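Local coordinates for major capsid protein (Human herpesvirus 1, PDB 1NO7), which forms the main building block of the herpesvirus capsid shell, represented here by its protease-resistant upper domain, at residues Y40-A45 / V540-G545; P47-Q52 / Y504-P509; C375-V380 / A512-A517. All coordinates share one frame; numbering follows the deposited sequence.

Contact 1 of 3, residues Y40-A45 / V540-G545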
loop_
_atom_site.group_PDB
_atom_site.type_symbol
_atom_site.label_atom_id
_atom_site.label_comp_id
_atom_site.label_asym_id
_atom_site.label_seq_id
_atom_site.Cartn_x
_atom_site.Cartn_y
_atom_site.Cartn_z
ATOM N N TYR A 40 0.276 -7.866 -21.221
ATOM C CA TYR A 40 -0.939 -7.063 -21.380
ATOM C C TYR A 40 -1.310 -6.144 -20.215
ATOM O O TYR A 40 -0.962 -6.400 -19.063
ATOM C CB TYR A 40 -2.123 -7.974 -21.668
ATOM C CG TYR A 40 -3.295 -7.255 -22.289
ATOM C CD1 TYR A 40 -3.126 -6.471 -23.429
ATOM C CD2 TYR A 40 -4.584 -7.424 -21.794
ATOM C CE1 TYR A 40 -4.213 -5.883 -24.071
ATOM C CE2 TYR A 40 -5.681 -6.839 -22.430
ATOM C CZ TYR A 40 -5.488 -6.073 -23.572
ATOM O OH TYR A 40 -6.568 -5.534 -24.240
ATOM N N VAL A 41 -2.029 -5.071 -20.533
ATOM C CA VAL A 41 -2.473 -4.112 -19.524
ATOM C C VAL A 41 -3.890 -3.636 -19.841
ATOM O O VAL A 41 -4.110 -2.884 -20.801
ATOM C CB VAL A 41 -1.519 -2.878 -19.435
ATOM C CG1 VAL A 41 -2.243 -1.687 -18.777
ATOM C CG2 VAL A 41 -0.276 -3.248 -18.616
ATOM N N ALA A 42 -4.844 -4.083 -19.023
ATOM C CA ALA A 42 -6.256 -3.732 -19.180
ATOM C C ALA A 42 -6.606 -2.350 -18.611
ATOM O O ALA A 42 -5.777 -1.676 -17.986
ATOM C CB ALA A 42 -7.131 -4.804 -18.523
ATOM N N ALA A 43 -7.844 -1.929 -18.845
ATOM C CA ALA A 43 -8.320 -0.650 -18.350
ATOM C C ALA A 43 -9.394 -0.899 -17.284
ATOM O O ALA A 43 -10.162 -1.865 -17.368
ATOM C CB ALA A 43 -8.879 0.172 -19.497
ATOM N N PRO A 44 -9.451 -0.028 -16.261
ATOM C CA PRO A 44 -10.392 -0.082 -15.137
ATOM C C PRO A 44 -11.798 -0.603 -15.449
ATOM O O PRO A 44 -12.547 0.001 -16.221
ATOM C CB PRO A 44 -10.391 1.355 -14.643
ATOM C CG PRO A 44 -8.945 1.719 -14.798
ATOM C CD PRO A 44 -8.630 1.194 -16.186
ATOM N N ALA A 45 -12.146 -1.722 -14.815
ATOM C CA ALA A 45 -13.442 -2.371 -15.002
ATOM C C ALA A 45 -14.449 -2.130 -13.861
ATOM O O ALA A 45 -14.840 -3.071 -13.154
ATOM C CB ALA A 45 -13.229 -3.876 -15.198
ATOM N N VAL A 540 -1.501 -9.878 -9.964
ATOM C CA VAL A 540 -1.957 -8.496 -10.124
ATOM C C VAL A 540 -2.812 -8.301 -11.389
ATOM O O VAL A 540 -2.310 -8.428 -12.512
ATOM C CB VAL A 540 -0.766 -7.519 -10.187
ATOM C CG1 VAL A 540 -1.253 -6.109 -10.533
ATOM C CG2 VAL A 540 -0.035 -7.514 -8.847
ATOM N N PRO A 541 -4.110 -7.971 -11.216
ATOM C CA PRO A 541 -5.078 -7.748 -12.297
ATOM C C PRO A 541 -4.542 -6.906 -13.448
ATOM O O PRO A 541 -4.062 -5.782 -13.247
ATOM C CB PRO A 541 -6.227 -7.047 -11.583
ATOM C CG PRO A 541 -6.215 -7.692 -10.255
ATOM C CD PRO A 541 -4.736 -7.686 -9.911
ATOM N N PRO A 542 -4.628 -7.436 -14.679
ATOM C CA PRO A 542 -4.135 -6.675 -15.829
ATOM C C PRO A 542 -4.745 -5.285 -15.869
ATOM O O PRO A 542 -4.210 -4.396 -16.522
ATOM C CB PRO A 542 -4.544 -7.534 -17.026
ATOM C CG PRO A 542 -5.728 -8.295 -16.520
ATOM C CD PRO A 542 -5.299 -8.668 -15.117
ATOM N N ALA A 543 -5.859 -5.092 -15.168
ATOM C CA ALA A 543 -6.509 -3.781 -15.130
ATOM C C ALA A 543 -5.677 -2.811 -14.276
ATOM O O ALA A 543 -5.767 -1.585 -14.436
ATOM C CB ALA A 543 -7.926 -3.910 -14.558
ATOM N N LEU A 544 -4.858 -3.372 -13.387
ATOM C CA LEU A 544 -4.017 -2.589 -12.482
ATOM C C LEU A 544 -2.557 -2.523 -12.904
ATOM O O LEU A 544 -1.718 -2.008 -12.160
ATOM C CB LEU A 544 -4.099 -3.165 -11.060
ATOM C CG LEU A 544 -5.363 -2.919 -10.224
ATOM C CD1 LEU A 544 -5.550 -4.029 -9.191
ATOM C CD2 LEU A 544 -5.248 -1.556 -9.555
ATOM N N GLY A 545 -2.254 -3.052 -14.089
ATOM C CA GLY A 545 -0.884 -3.033 -14.580
ATOM C C GLY A 545 -0.307 -4.404 -14.895
ATOM O O GLY A 545 -0.859 -5.434 -14.496
#
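Ala-42 meets the turn at Pro-542 and Ala-543 with both its backbone and its methyl group. Ala-42 N donates to Pro-542 O at 2.6 Å. The bond is bent, 133° at the hydrogen, and the N-H comes from well above the carbonyl plane. Val-41 CA also approaches Pro-542 O, in a CA-H...O contact of 3.5 Å. Ala-42 CB points toward the turn. Ala-42 CB packs on Pro-542 CB at 4.0 Å and on Ala-543 CB at 4.1 Å. Val-41 adds one branch: Val-41 CG2, anti to the carbonyl carbon, lies 3.9 Å from Gly-545 C. Two loops are joined here. One leads into helix 48-56, the other runs between helices 531-534 and 554-562. The second loop turns back on itself between Pro-541 and Gly-545, and Gly-545 has a positive phi (122°). Pro-542 also touches Trp-59 and Phe-55, which adds to the packing at this end. The contact is looser past Ala-42. The CB atoms of Ala-43 and Pro-44 point away from the turn, and both residues are partly exposed. The nearest approach of Pro-44 is Pro-44 CD to Ala-543 O, at 4.4 Å.

Contact 2 of 3, residues P47-Q52 / Y504-P509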
loop_
_atom_site.group_PDB
_atom_site.type_symbol
_atom_site.label_atom_id
_atom_site.label_comp_id
_atom_site.label_asym_id
_atom_site.label_seq_id
_atom_site.Cartn_x
_atom_site.Cartn_y
_atom_site.Cartn_z
ATOM N N PRO A 47 -16.651 -1.745 -10.679
ATOM C CA PRO A 47 -16.698 -2.334 -9.335
ATOM C C PRO A 47 -15.379 -2.886 -8.802
ATOM O O PRO A 47 -15.066 -4.065 -8.981
ATOM C CB PRO A 47 -17.758 -3.417 -9.482
ATOM C CG PRO A 47 -18.749 -2.743 -10.343
ATOM C CD PRO A 47 -17.881 -2.091 -11.418
ATOM N N ALA A 48 -14.620 -2.022 -8.133
ATOM C CA ALA A 48 -13.332 -2.398 -7.567
ATOM C C ALA A 48 -13.403 -3.752 -6.877
ATOM O O ALA A 48 -12.584 -4.635 -7.119
ATOM C CB ALA A 48 -12.877 -1.337 -6.576
ATOM N N ALA A 49 -14.395 -3.913 -6.017
ATOM C CA ALA A 49 -14.558 -5.160 -5.286
ATOM C C ALA A 49 -14.939 -6.354 -6.176
ATOM O O ALA A 49 -15.153 -7.467 -5.677
ATOM C CB ALA A 49 -15.593 -4.969 -4.176
ATOM N N ASP A 50 -15.033 -6.127 -7.483
ATOM C CA ASP A 50 -15.366 -7.203 -8.412
ATOM C C ASP A 50 -14.180 -7.480 -9.317
ATOM O O ASP A 50 -13.903 -8.625 -9.676
ATOM C CB ASP A 50 -16.565 -6.827 -9.272
ATOM C CG ASP A 50 -17.817 -7.554 -8.859
ATOM O OD1 ASP A 50 -17.724 -8.783 -8.620
ATOM O OD2 ASP A 50 -18.882 -6.901 -8.786
ATOM N N MET A 51 -13.505 -6.397 -9.686
ATOM C CA MET A 51 -12.322 -6.410 -10.538
ATOM C C MET A 51 -11.555 -7.733 -10.503
ATOM O O MET A 51 -11.579 -8.510 -11.455
ATOM C CB MET A 51 -11.417 -5.276 -10.087
ATOM C CG MET A 51 -10.318 -4.918 -11.032
ATOM S SD MET A 51 -9.788 -3.269 -10.567
ATOM C CE MET A 51 -11.211 -2.270 -11.229
ATOM N N GLN A 52 -10.871 -7.970 -9.394
ATOM C CA GLN A 52 -10.091 -9.188 -9.188
ATOM C C GLN A 52 -10.769 -10.491 -9.637
ATOM O O GLN A 52 -10.084 -11.453 -10.010
ATOM C CB GLN A 52 -9.722 -9.313 -7.710
ATOM C CG GLN A 52 -8.236 -9.465 -7.419
ATOM C CD GLN A 52 -7.674 -10.819 -7.803
ATOM O OE1 GLN A 52 -8.379 -11.843 -7.775
ATOM N NE2 GLN A 52 -6.390 -10.838 -8.145
ATOM N N TYR A 504 -15.479 -8.051 5.374
ATOM C CA TYR A 504 -15.304 -6.595 5.271
ATOM C C TYR A 504 -14.330 -6.151 4.178
ATOM O O TYR A 504 -14.545 -5.128 3.492
ATOM C CB TYR A 504 -14.798 -6.018 6.597
ATOM C CG TYR A 504 -15.628 -6.366 7.809
ATOM C CD1 TYR A 504 -15.542 -7.627 8.399
ATOM C CD2 TYR A 504 -16.499 -5.436 8.370
ATOM C CE1 TYR A 504 -16.298 -7.955 9.517
ATOM C CE2 TYR A 504 -17.261 -5.755 9.487
ATOM C CZ TYR A 504 -17.157 -7.020 10.057
ATOM O OH TYR A 504 -17.916 -7.364 11.158
ATOM N N PHE A 505 -13.252 -6.918 4.034
ATOM C CA PHE A 505 -12.205 -6.612 3.068
ATOM C C PHE A 505 -12.071 -7.615 1.937
ATOM O O PHE A 505 -12.197 -8.819 2.147
ATOM C CB PHE A 505 -10.883 -6.545 3.791
ATOM C CG PHE A 505 -10.900 -5.659 4.995
ATOM C CD1 PHE A 505 -10.680 -6.193 6.263
ATOM C CD2 PHE A 505 -11.058 -4.279 4.855
ATOM C CE1 PHE A 505 -10.602 -5.375 7.390
ATOM C CE2 PHE A 505 -10.985 -3.435 5.973
ATOM C CZ PHE A 505 -10.754 -3.986 7.253
ATOM N N TYR A 506 -11.790 -7.117 0.738
ATOM C CA TYR A 506 -11.618 -8.001 -0.410
ATOM C C TYR A 506 -10.239 -7.821 -1.061
ATOM O O TYR A 506 -9.828 -6.689 -1.364
ATOM C CB TYR A 506 -12.720 -7.745 -1.429
ATOM C CG TYR A 506 -12.829 -6.305 -1.858
ATOM C CD1 TYR A 506 -12.037 -5.795 -2.876
ATOM C CD2 TYR A 506 -13.763 -5.465 -1.277
ATOM C CE1 TYR A 506 -12.184 -4.477 -3.317
ATOM C CE2 TYR A 506 -13.923 -4.142 -1.703
ATOM C CZ TYR A 506 -13.138 -3.654 -2.728
ATOM O OH TYR A 506 -13.355 -2.365 -3.195
ATOM N N PRO A 507 -9.498 -8.939 -1.257
ATOM C CA PRO A 507 -8.159 -8.971 -1.864
ATOM C C PRO A 507 -8.179 -8.353 -3.246
ATOM O O PRO A 507 -9.086 -8.630 -4.043
ATOM C CB PRO A 507 -7.845 -10.466 -1.936
ATOM C CG PRO A 507 -8.542 -11.015 -0.746
ATOM C CD PRO A 507 -9.886 -10.292 -0.810
ATOM N N LEU A 508 -7.181 -7.522 -3.530
ATOM C CA LEU A 508 -7.081 -6.876 -4.835
ATOM C C LEU A 508 -5.684 -6.266 -4.946
ATOM O O LEU A 508 -5.520 -5.055 -4.720
ATOM C CB LEU A 508 -8.134 -5.779 -4.955
ATOM C CG LEU A 508 -8.144 -5.040 -6.289
ATOM C CD1 LEU A 508 -9.379 -5.481 -7.097
ATOM C CD2 LEU A 508 -8.175 -3.519 -6.051
ATOM N N PRO A 509 -4.660 -7.094 -5.298
ATOM C CA PRO A 509 -3.265 -6.648 -5.432
ATOM C C PRO A 509 -3.059 -5.609 -6.530
ATOM O O PRO A 509 -3.466 -5.822 -7.680
ATOM C CB PRO A 509 -2.508 -7.945 -5.739
ATOM C CG PRO A 509 -3.408 -9.025 -5.225
ATOM C CD PRO A 509 -4.759 -8.523 -5.649
#
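Ala-49 CB lies over one face of the Tyr-506 ring, offset from its centre toward the rim, in a CH-pi arrangement. The phenol reaches the start of the helix, where Tyr-506 OH comes 3.6 Å from Ala-48 CB. Leu-508 meets the same turn, from Ala-48 to Gln-52. Its CG is anti to the backbone N (chi1 -179°). The branch CD1 does the touching. Leu-508 CD1 lies 3.6 Å from Met-51 CB and also meets Met-51 CG and SD. The Met-51 and Leu-508 side chains run obliquely to each other. Leu-508 CD1 also packs on Ala-48 O and on Gln-52 CB. The first turn of helix 48-56 thus packs against the edge strand 505-507 of a three-stranded antiparallel sheet and the residues just after it. The axes of the short segments 48-52 and 505-507 make an angle of 34° and approach to 8.2 Å. On the sheet side, the strand pairs through its backbone with 376-380. Tyr-506 bonds to Gly-379 in this pairing, and Leu-508, just past the strand, bonds to Thr-377. Gln-52 closes the far end of the contact. Gln-52 CB and CG pack against Pro-507 O, with Gln-52 CG 3.6 Å from Pro-507 O. The chain then bends at chi2 (-72°). The Gln-52 side chain crosses that of Pro-509 at about a right angle, with Gln-52 NE2 3.8 Å from Pro-509 CD. Val-520 of helix 517-521 touches both Gln-52 and Pro-509.

Contact 3 of 3, residues C375-V380 / A512-A517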
loop_
_atom_site.group_PDB
_atom_site.type_symbol
_atom_site.label_atom_id
_atom_site.label_comp_id
_atom_site.label_asym_id
_atom_site.label_seq_id
_atom_site.Cartn_x
_atom_site.Cartn_y
_atom_site.Cartn_z
ATOM N N CYS A 375 2.029 -10.704 2.272
ATOM C CA CYS A 375 1.066 -9.655 2.627
ATOM C C CYS A 375 0.442 -9.164 1.338
ATOM O O CYS A 375 1.002 -9.394 0.266
ATOM C CB CYS A 375 1.750 -8.479 3.313
ATOM S SG CYS A 375 2.527 -7.386 2.144
ATOM N N CYS A 376 -0.684 -8.455 1.424
ATOM C CA CYS A 376 -1.370 -8.014 0.204
ATOM C C CYS A 376 -2.385 -6.870 0.335
ATOM O O CYS A 376 -3.139 -6.800 1.323
ATOM C CB CYS A 376 -2.076 -9.218 -0.417
ATOM S SG CYS A 376 -3.633 -8.786 -1.191
ATOM N N THR A 377 -2.425 -5.999 -0.680
ATOM C CA THR A 377 -3.349 -4.866 -0.670
ATOM C C THR A 377 -4.753 -5.346 -0.966
ATOM O O THR A 377 -4.943 -6.288 -1.752
ATOM C CB THR A 377 -2.979 -3.805 -1.723
ATOM O OG1 THR A 377 -3.375 -4.229 -3.041
ATOM C CG2 THR A 377 -1.485 -3.564 -1.694
ATOM N N ALA A 378 -5.729 -4.693 -0.335
ATOM C CA ALA A 378 -7.139 -5.044 -0.517
ATOM C C ALA A 378 -8.051 -3.828 -0.407
ATOM O O ALA A 378 -7.719 -2.832 0.262
ATOM C CB ALA A 378 -7.566 -6.104 0.517
ATOM N N GLY A 379 -9.194 -3.924 -1.087
ATOM C CA GLY A 379 -10.186 -2.865 -1.079
ATOM C C GLY A 379 -11.134 -3.173 0.066
ATOM O O GLY A 379 -11.335 -4.353 0.419
ATOM N N VAL A 380 -11.724 -2.127 0.643
ATOM C CA VAL A 380 -12.628 -2.288 1.779
ATOM C C VAL A 380 -14.120 -2.129 1.461
ATOM O O VAL A 380 -14.497 -1.324 0.597
ATOM C CB VAL A 380 -12.274 -1.275 2.863
ATOM C CG1 VAL A 380 -13.118 -1.523 4.095
ATOM C CG2 VAL A 380 -10.810 -1.369 3.181
ATOM N N ALA A 512 2.824 -6.630 -7.930
ATOM C CA ALA A 512 3.491 -7.889 -7.603
ATOM C C ALA A 512 4.034 -7.870 -6.180
ATOM O O ALA A 512 3.973 -8.878 -5.474
ATOM C CB ALA A 512 4.624 -8.144 -8.594
ATOM N N LEU A 513 4.547 -6.715 -5.757
ATOM C CA LEU A 513 5.125 -6.573 -4.419
ATOM C C LEU A 513 4.172 -6.923 -3.268
ATOM O O LEU A 513 4.598 -7.391 -2.199
ATOM C CB LEU A 513 5.666 -5.146 -4.243
ATOM C CG LEU A 513 7.195 -5.074 -4.180
ATOM C CD1 LEU A 513 7.631 -3.636 -4.324
ATOM C CD2 LEU A 513 7.684 -5.661 -2.859
ATOM N N PHE A 514 2.882 -6.703 -3.497
ATOM C CA PHE A 514 1.868 -6.992 -2.495
ATOM C C PHE A 514 0.800 -7.907 -3.094
ATOM O O PHE A 514 -0.166 -7.430 -3.707
ATOM C CB PHE A 514 1.197 -5.700 -2.058
ATOM C CG PHE A 514 2.095 -4.492 -2.093
ATOM C CD1 PHE A 514 1.780 -3.413 -2.925
ATOM C CD2 PHE A 514 3.180 -4.381 -1.220
ATOM C CE1 PHE A 514 2.531 -2.224 -2.874
ATOM C CE2 PHE A 514 3.941 -3.192 -1.162
ATOM C CZ PHE A 514 3.612 -2.113 -1.989
ATOM N N ALA A 515 0.954 -9.217 -2.938
ATOM C CA ALA A 515 -0.048 -10.118 -3.495
ATOM C C ALA A 515 0.030 -11.526 -2.923
ATOM O O ALA A 515 -0.262 -12.505 -3.637
ATOM C CB ALA A 515 0.079 -10.169 -5.020
ATOM N N GLY A 516 0.412 -11.617 -1.645
ATOM C CA GLY A 516 0.516 -12.901 -0.968
ATOM C C GLY A 516 -0.459 -13.932 -1.511
ATOM O O GLY A 516 -1.659 -13.669 -1.632
ATOM N N ALA A 517 0.057 -15.102 -1.864
ATOM C CA ALA A 517 -0.787 -16.161 -2.398
ATOM C C ALA A 517 -1.961 -16.355 -1.452
ATOM O O ALA A 517 -3.120 -16.162 -1.835
ATOM C CB ALA A 517 0.007 -17.458 -2.522
#
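Thr-377 CG2, anti to its own carbonyl carbon, is turned onto Phe-514 CB. Phe-514 CG, roughly anti to its carbonyl carbon (chi1 -32°), also lies beside that methyl. Thr-377 CG2 is 3.4 Å from Phe-514 CB and 3.5 Å from Phe-514 CD1. The two side chains pass obliquely. The site is the start of the central strand, 376-380, of a three-stranded antiparallel sheet, whose outer strands are 486-489 and 505-507. The loop 512-516, which follows strand 505-507, folds back against the start of its neighbour. Leu-513 CB covers one face of the Phe-514 ring, 3.9 Å above the plane and over its centre. The Phe-514 side chain also touches Tyr-364 of helix 353-371. The other branch of Thr-377, OG1, is turned to different partners, with weak hydrogen bonds to Leu-508 O and Val-510 N. Cys-376 packs between the Thr-377 contact and the backbone bond of Cys-375. Cys-376 CB lies 3.8 Å from Ala-515 CA and also meets Gly-516 N. Cys-375 points its CB away and works through its backbone. Gly-516 is the N-cap residue of helix 517-521. The bond between Gly-516 and Cys-375 ties the helix start to the residue before the strand. Gly-516 N donates to Cys-375 O at 3.0 Å, nearly straight at 166°, with the nitrogen 52° out of the carbonyl plane.

In the fold
Contacts 2 and 3 share one sheet, and their centres are 10 Å apart. Strands 505-507 and 376-380 are neighbours there. Tyr-506 N lies 2.8 Å from Gly-379 O, and Leu-508 N 3.1 Å from Thr-377 O, both probable hydrogen bonds. Along the chain the segments of these two contacts alternate. Contact 1 spans the longest stretch of sequence, and both others are nested inside it. Its centre is 13 Å from that of contact 2 and 15 Å from that of contact 3. Pro-509 O of contact 2 packs against Pro-541 CD at 3.2 Å. Val-540 also meets Ala-512, so the loop 540-545 borders both other contacts.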